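Long-range contacts in tRNA (guanine(9)-N1)-methyltransferase (Schizosaccharomyces pombe, PDB 4JWG), which methylates N1 of guanosine 9 in cytoplasmic tRNA, using S-adenosyl-L-methionine as the methyl donor: residues A[29-34]-A[128-133]; A[36-41]-A[73-78]. All blocks are in the same frame, centred on the assembly; numbering follows the deposited sequence.

Contact 1: A[29-34]-A[128-133]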
loop_
_atom_site.group_PDB
_atom_site.type_symbol
_atom_site.label_atom_id
_atom_site.label_comp_id
_atom_site.label_asym_id
_atom_site.label_seq_id
_atom_site.Cartn_x
_atom_site.Cartn_y
_atom_site.Cartn_z
ATOM N N SER A 29 -6.671 6.199 12.511
ATOM C CA SER A 29 -7.774 5.792 11.663
ATOM C C SER A 29 -8.102 4.310 11.848
ATOM O O SER A 29 -7.214 3.507 12.139
ATOM C CB SER A 29 -7.436 6.094 10.207
ATOM O OG SER A 29 -8.330 5.434 9.308
ATOM N N SER A 30 -9.376 3.955 11.653
ATOM C CA SER A 30 -9.838 2.549 11.657
ATOM C C SER A 30 -9.406 1.805 10.415
ATOM O O SER A 30 -9.378 0.578 10.417
ATOM C CB SER A 30 -11.359 2.472 11.656
ATOM O OG SER A 30 -11.854 3.256 12.687
ATOM N N ILE A 31 -9.125 2.538 9.341
ATOM C CA ILE A 31 -8.819 1.916 8.057
ATOM C C ILE A 31 -7.596 1.028 8.163
ATOM O O ILE A 31 -6.627 1.367 8.862
ATOM C CB ILE A 31 -8.555 2.953 6.996
ATOM C CG1 ILE A 31 -9.795 3.771 6.767
ATOM C CG2 ILE A 31 -8.186 2.299 5.685
ATOM C CD1 ILE A 31 -9.543 4.986 5.905
ATOM N N ARG A 32 -7.632 -0.101 7.464
ATOM C CA ARG A 32 -6.464 -0.968 7.400
ATOM C C ARG A 32 -5.881 -1.014 6.007
ATOM O O ARG A 32 -6.600 -1.050 5.013
ATOM C CB ARG A 32 -6.793 -2.346 7.945
ATOM C CG ARG A 32 -7.189 -2.275 9.432
ATOM C CD ARG A 32 -8.304 -3.240 9.738
ATOM N NE ARG A 32 -9.541 -2.804 9.107
ATOM C CZ ARG A 32 -10.650 -3.531 9.047
ATOM N NH1 ARG A 32 -10.667 -4.730 9.591
ATOM N NH2 ARG A 32 -11.741 -3.055 8.445
ATOM N N ILE A 33 -4.565 -0.971 5.935
ATOM C CA ILE A 33 -3.918 -0.977 4.657
ATOM C C ILE A 33 -2.966 -2.127 4.631
ATOM O O ILE A 33 -2.204 -2.312 5.584
ATOM C CB ILE A 33 -3.199 0.373 4.368
ATOM C CG1 ILE A 33 -4.231 1.527 4.297
ATOM C CG2 ILE A 33 -2.333 0.285 3.070
ATOM C CD1 ILE A 33 -3.673 2.940 3.905
ATOM N N VAL A 34 -3.010 -2.892 3.539
ATOM C CA VAL A 34 -2.343 -4.181 3.425
ATOM C C VAL A 34 -1.337 -4.079 2.303
ATOM O O VAL A 34 -1.650 -3.608 1.209
ATOM C CB VAL A 34 -3.387 -5.307 3.118
ATOM C CG1 VAL A 34 -2.735 -6.633 2.685
ATOM C CG2 VAL A 34 -4.331 -5.505 4.306
ATOM N N THR A 128 -13.244 7.645 -4.707
ATOM C CA THR A 128 -13.375 9.098 -4.560
ATOM C C THR A 128 -13.150 9.541 -3.108
ATOM O O THR A 128 -12.892 10.717 -2.861
ATOM C CB THR A 128 -14.706 9.619 -5.135
ATOM O OG1 THR A 128 -15.799 8.932 -4.521
ATOM C CG2 THR A 128 -14.766 9.348 -6.634
ATOM N N GLU A 129 -13.215 8.571 -2.184
ATOM C CA GLU A 129 -12.981 8.742 -0.747
ATOM C C GLU A 129 -12.609 7.384 -0.154
ATOM O O GLU A 129 -12.965 6.354 -0.700
ATOM C CB GLU A 129 -14.240 9.213 -0.010
ATOM C CG GLU A 129 -14.802 10.543 -0.419
ATOM C CD GLU A 129 -16.256 10.387 -0.888
ATOM O OE1 GLU A 129 -16.548 10.661 -2.100
ATOM O OE2 GLU A 129 -17.089 9.944 -0.031
ATOM N N LEU A 130 -11.930 7.378 0.978
ATOM C CA LEU A 130 -11.685 6.144 1.680
ATOM C C LEU A 130 -12.686 6.004 2.840
ATOM O O LEU A 130 -12.921 6.964 3.572
ATOM C CB LEU A 130 -10.253 6.139 2.244
ATOM C CG LEU A 130 -9.073 6.471 1.320
ATOM C CD1 LEU A 130 -7.795 6.552 2.124
ATOM C CD2 LEU A 130 -8.966 5.448 0.189
ATOM N N ASP A 131 -13.258 4.818 3.025
ATOM C CA ASP A 131 -14.187 4.581 4.126
ATOM C C ASP A 131 -13.470 3.916 5.301
ATOM O O ASP A 131 -12.618 3.044 5.095
ATOM C CB ASP A 131 -15.359 3.711 3.663
ATOM C CG ASP A 131 -16.018 4.229 2.372
ATOM O OD1 ASP A 131 -16.283 5.445 2.286
ATOM O OD2 ASP A 131 -16.277 3.417 1.449
ATOM N N GLU A 132 -13.831 4.322 6.520
ATOM C CA GLU A 132 -13.175 3.884 7.755
ATOM C C GLU A 132 -13.276 2.372 8.003
ATOM O O GLU A 132 -12.396 1.781 8.649
ATOM C CB GLU A 132 -13.726 4.666 8.976
ATOM C CG GLU A 132 -13.252 6.126 9.121
ATOM C CD GLU A 132 -11.737 6.258 9.442
ATOM O OE1 GLU A 132 -11.284 5.686 10.478
ATOM O OE2 GLU A 132 -11.009 6.952 8.669
ATOM N N ASP A 133 -14.345 1.758 7.493
ATOM C CA ASP A 133 -14.580 0.307 7.654
ATOM C C ASP A 133 -13.892 -0.611 6.605
ATOM O O ASP A 133 -14.029 -1.853 6.694
ATOM C CB ASP A 133 -16.104 -0.007 7.709
ATOM C CG ASP A 133 -16.841 0.412 6.432
ATOM O OD1 ASP A 133 -16.731 1.601 6.048
ATOM O OD2 ASP A 133 -17.513 -0.447 5.798
#

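Contact 2: A[36-41]-A[73-78]. With ACY (acetic acid), chain B.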
loop_
_atom_site.group_PDB
_atom_site.type_symbol
_atom_site.label_atom_id
_atom_site.label_comp_id
_atom_site.label_asym_id
_atom_site.label_seq_id
_atom_site.Cartn_x
_atom_site.Cartn_y
_atom_site.Cartn_z
ATOM N N ASP A 36 0.402 -6.306 -0.001
ATOM C CA ASP A 36 0.346 -7.695 -0.400
ATOM C C ASP A 36 1.700 -8.207 -0.941
ATOM O O ASP A 36 2.053 -7.978 -2.092
ATOM C CB ASP A 36 -0.781 -7.885 -1.377
ATOM C CG ASP A 36 -0.710 -9.203 -2.055
ATOM O OD1 ASP A 36 -0.113 -10.141 -1.454
ATOM O OD2 ASP A 36 -1.261 -9.296 -3.172
ATOM N N CYS A 37 2.438 -8.913 -0.090
ATOM C CA CYS A 37 3.822 -9.310 -0.424
ATOM C C CYS A 37 4.009 -10.663 -1.076
ATOM O O CYS A 37 5.094 -11.236 -1.013
ATOM C CB CYS A 37 4.745 -9.140 0.785
ATOM S SG CYS A 37 4.520 -7.602 1.697
ATOM N N ALA A 38 2.971 -11.164 -1.740
ATOM C CA ALA A 38 3.051 -12.473 -2.345
ATOM C C ALA A 38 3.713 -12.533 -3.699
ATOM O O ALA A 38 3.589 -13.516 -4.419
ATOM C CB ALA A 38 1.641 -13.029 -2.344
ATOM N N PHE A 39 4.441 -11.491 -4.075
ATOM C CA PHE A 39 4.949 -11.434 -5.452
ATOM C C PHE A 39 6.414 -11.648 -5.618
ATOM O O PHE A 39 6.911 -11.374 -6.695
ATOM C CB PHE A 39 4.580 -10.071 -6.076
ATOM C CG PHE A 39 3.108 -9.798 -6.091
ATOM C CD1 PHE A 39 2.290 -10.396 -7.049
ATOM C CD2 PHE A 39 2.532 -8.957 -5.143
ATOM C CE1 PHE A 39 0.929 -10.204 -7.042
ATOM C CE2 PHE A 39 1.142 -8.735 -5.157
ATOM C CZ PHE A 39 0.351 -9.362 -6.120
ATOM N N ASP A 40 7.108 -12.145 -4.586
ATOM C CA ASP A 40 8.585 -12.305 -4.638
ATOM C C ASP A 40 9.146 -13.309 -5.646
ATOM O O ASP A 40 10.364 -13.390 -5.800
ATOM C CB ASP A 40 9.144 -12.897 -3.357
ATOM C CG ASP A 40 8.964 -11.988 -2.143
ATOM O OD1 ASP A 40 8.491 -10.816 -2.229
ATOM O OD2 ASP A 40 9.315 -12.480 -1.061
ATOM N N ASP A 41 8.260 -14.082 -6.277
ATOM C CA ASP A 41 8.508 -14.797 -7.554
ATOM C C ASP A 41 8.986 -13.894 -8.706
ATOM O O ASP A 41 9.610 -14.301 -9.671
ATOM C CB ASP A 41 7.056 -15.104 -8.009
ATOM C CG ASP A 41 6.542 -16.449 -7.545
ATOM O OD1 ASP A 41 7.128 -17.024 -6.602
ATOM O OD2 ASP A 41 5.519 -16.928 -8.110
ATOM N N ALA A 73 1.288 -6.461 6.558
ATOM C CA ALA A 73 2.136 -7.000 5.536
ATOM C C ALA A 73 1.784 -8.484 5.458
ATOM O O ALA A 73 2.208 -9.268 6.324
ATOM C CB ALA A 73 3.582 -6.779 5.891
ATOM N N THR A 74 0.972 -8.838 4.455
ATOM C CA THR A 74 0.459 -10.203 4.261
ATOM C C THR A 74 1.271 -11.007 3.272
ATOM O O THR A 74 1.881 -10.460 2.338
ATOM C CB THR A 74 -1.027 -10.235 3.876
ATOM O OG1 THR A 74 -1.222 -9.573 2.618
ATOM C CG2 THR A 74 -1.848 -9.524 4.944
ATOM N N ASN A 75 1.312 -12.316 3.509
ATOM C CA ASN A 75 2.238 -13.198 2.792
ATOM C C ASN A 75 3.666 -12.734 2.993
ATOM O O ASN A 75 4.526 -12.900 2.105
ATOM C CB ASN A 75 1.928 -13.221 1.295
ATOM C CG ASN A 75 0.835 -14.185 0.950
ATOM O OD1 ASN A 75 0.984 -15.397 1.118
ATOM N ND2 ASN A 75 -0.278 -13.668 0.487
ATOM N N PHE A 76 3.938 -12.167 4.160
ATOM C CA PHE A 76 5.279 -11.633 4.400
ATOM C C PHE A 76 6.255 -12.776 4.703
ATOM O O PHE A 76 6.020 -13.549 5.627
ATOM C CB PHE A 76 5.259 -10.580 5.513
ATOM C CG PHE A 76 6.504 -9.796 5.596
ATOM C CD1 PHE A 76 7.417 -10.024 6.623
ATOM C CD2 PHE A 76 6.792 -8.841 4.645
ATOM C CE1 PHE A 76 8.617 -9.293 6.706
ATOM C CE2 PHE A 76 7.984 -8.094 4.711
ATOM C CZ PHE A 76 8.909 -8.326 5.734
ATOM N N GLY A 77 7.323 -12.915 3.919
ATOM C CA GLY A 77 8.259 -14.002 4.157
ATOM C C GLY A 77 9.431 -13.985 3.221
ATOM O O GLY A 77 9.700 -12.971 2.581
ATOM N N GLY A 78 10.133 -15.117 3.163
ATOM C CA GLY A 78 11.171 -15.370 2.173
ATOM C C GLY A 78 12.252 -14.322 2.094
ATOM O O GLY A 78 12.635 -13.748 3.108
HETATM C C ACY B . 5.763 -14.822 -1.445
HETATM O O ACY B . 6.240 -13.742 -1.913
HETATM O OXT ACY B . 5.753 -15.145 -0.216
HETATM C CH3 ACY B . 5.145 -15.787 -2.430
HETATM O O HOH W 1 -0.913 -11.254 0.805
HETATM O O HOH W 2 7.174 -11.589 1.150
#

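Contact 1: A[29-34]-A[128-133]
Glu132 folds its chain back at CG (chi2 -67°), which swings the carboxylate over to Ser29 and Ser30, while Ser29 holds OG opposite its own backbone N (chi1 166°), where it meets that carboxylate. Glu132 OE1 takes the backbone N-H of Ser30 at 2.8 Å. This bond is fairly straight, with an N-H...O angle of 155°. Glu132 OE2 accepts from Ser29 OG at 3.1 Å. Each oxygen is approached on its syn side, moderately out of the carboxylate plane. Ser30 OG adds a weak bond to Glu132 OE1 at 3.3 Å. Ser29 OG also accepts the backbone N-H of Ile31 at 3.0 Å, closing an ST turn, so one hydroxyl both shapes the turn and grips the glutamate. Next to these bonds the Ile31 side chain crosses that of Glu132; its CG1 lies 3.4 Å from Asp131 O, and its CD1 reaches Leu130 CB at 3.9 Å. Tyr136 and Leu192 also pack on Ile31, and Trp191 of helix 181-194 on Leu130. Arg32 brings NH2 to 3.1 Å from Asp133 O, near the guanidinium plane, while its NH1 bonds to Gln112. The arrangement ties the lead-in to strand 32-36 to the loop before its parallel neighbour, strand 135-139, at the N-terminal ends of two inner strands of the parallel sheet of this SPOUT methyltransferase domain.

Contact 2: A[36-41]-A[73-78]
At the C-terminal ends of two neighbouring parallel strands, close to the S-adenosyl-L-methionine site residues Gly139 and Cys151, the Cys37 backbone N donates to Thr74 O at 2.9 Å, continuing the parallel bridge between Asp36 and Thr74. Cys37 SG, set beside its own backbone N (chi1 -44°), meets the Phe76 ring in a sulfur-aromatic contact and lies 3.9 Å from Phe76 CD2. From the ring centroid it is 87° off the normal, at the edge; Leu80 of helix 78-88 also touches Cys37. On the Asp36 side of the sheet the Asp36 and Asn75 side chains run side by side, their flat ends 46° apart. One water lies unusually close to Asp36 OD1, Thr74 OG1 and Asn75 ND2, so its placing is somewhat doubtful. Both strands are inner strands of the parallel sheet of the SPOUT methyltransferase domain. Asp36 OD1 accepts the Ala38 backbone N-H at 3.3 Å from above the carboxylate plane, an Asx turn, while OD2 is held by Tyr118 and Lys154. Ala38 CB rests against the Asn75 amide, 3.5 Å from ND2. A second water takes the Gly77 backbone N-H at 3.1 Å and lies 3.0 Å from Cys37 O, one of several acceptors near it. An acetic acid molecule, probably from the crystallisation liquor, accepts from the Asp40 backbone N through its O atom at 3.2 Å.

Both contacts involve strand 32-36, from its two ends: contact 1 holds the lead-in, contact 2 the exit, with centres about 21 Å apart. The sheet joins them directly, Val34 CG1 packing against Thr74 OG1 at 3.3 Å. Each is partly buried, but differently. In contact 1 exposed Ser30 and Glu132 form direct hydrogen bonds beside buried Ile31 and Leu130, linking to the loop before strand 135-139. In contact 2 none of the touching residues is fully exposed; a strand-to-strand backbone bond and a sulfur-aromatic contact are supplemented by waters, and the partner is the end of strand 70-74 and the loop after it, on the other flank of strand 32-36.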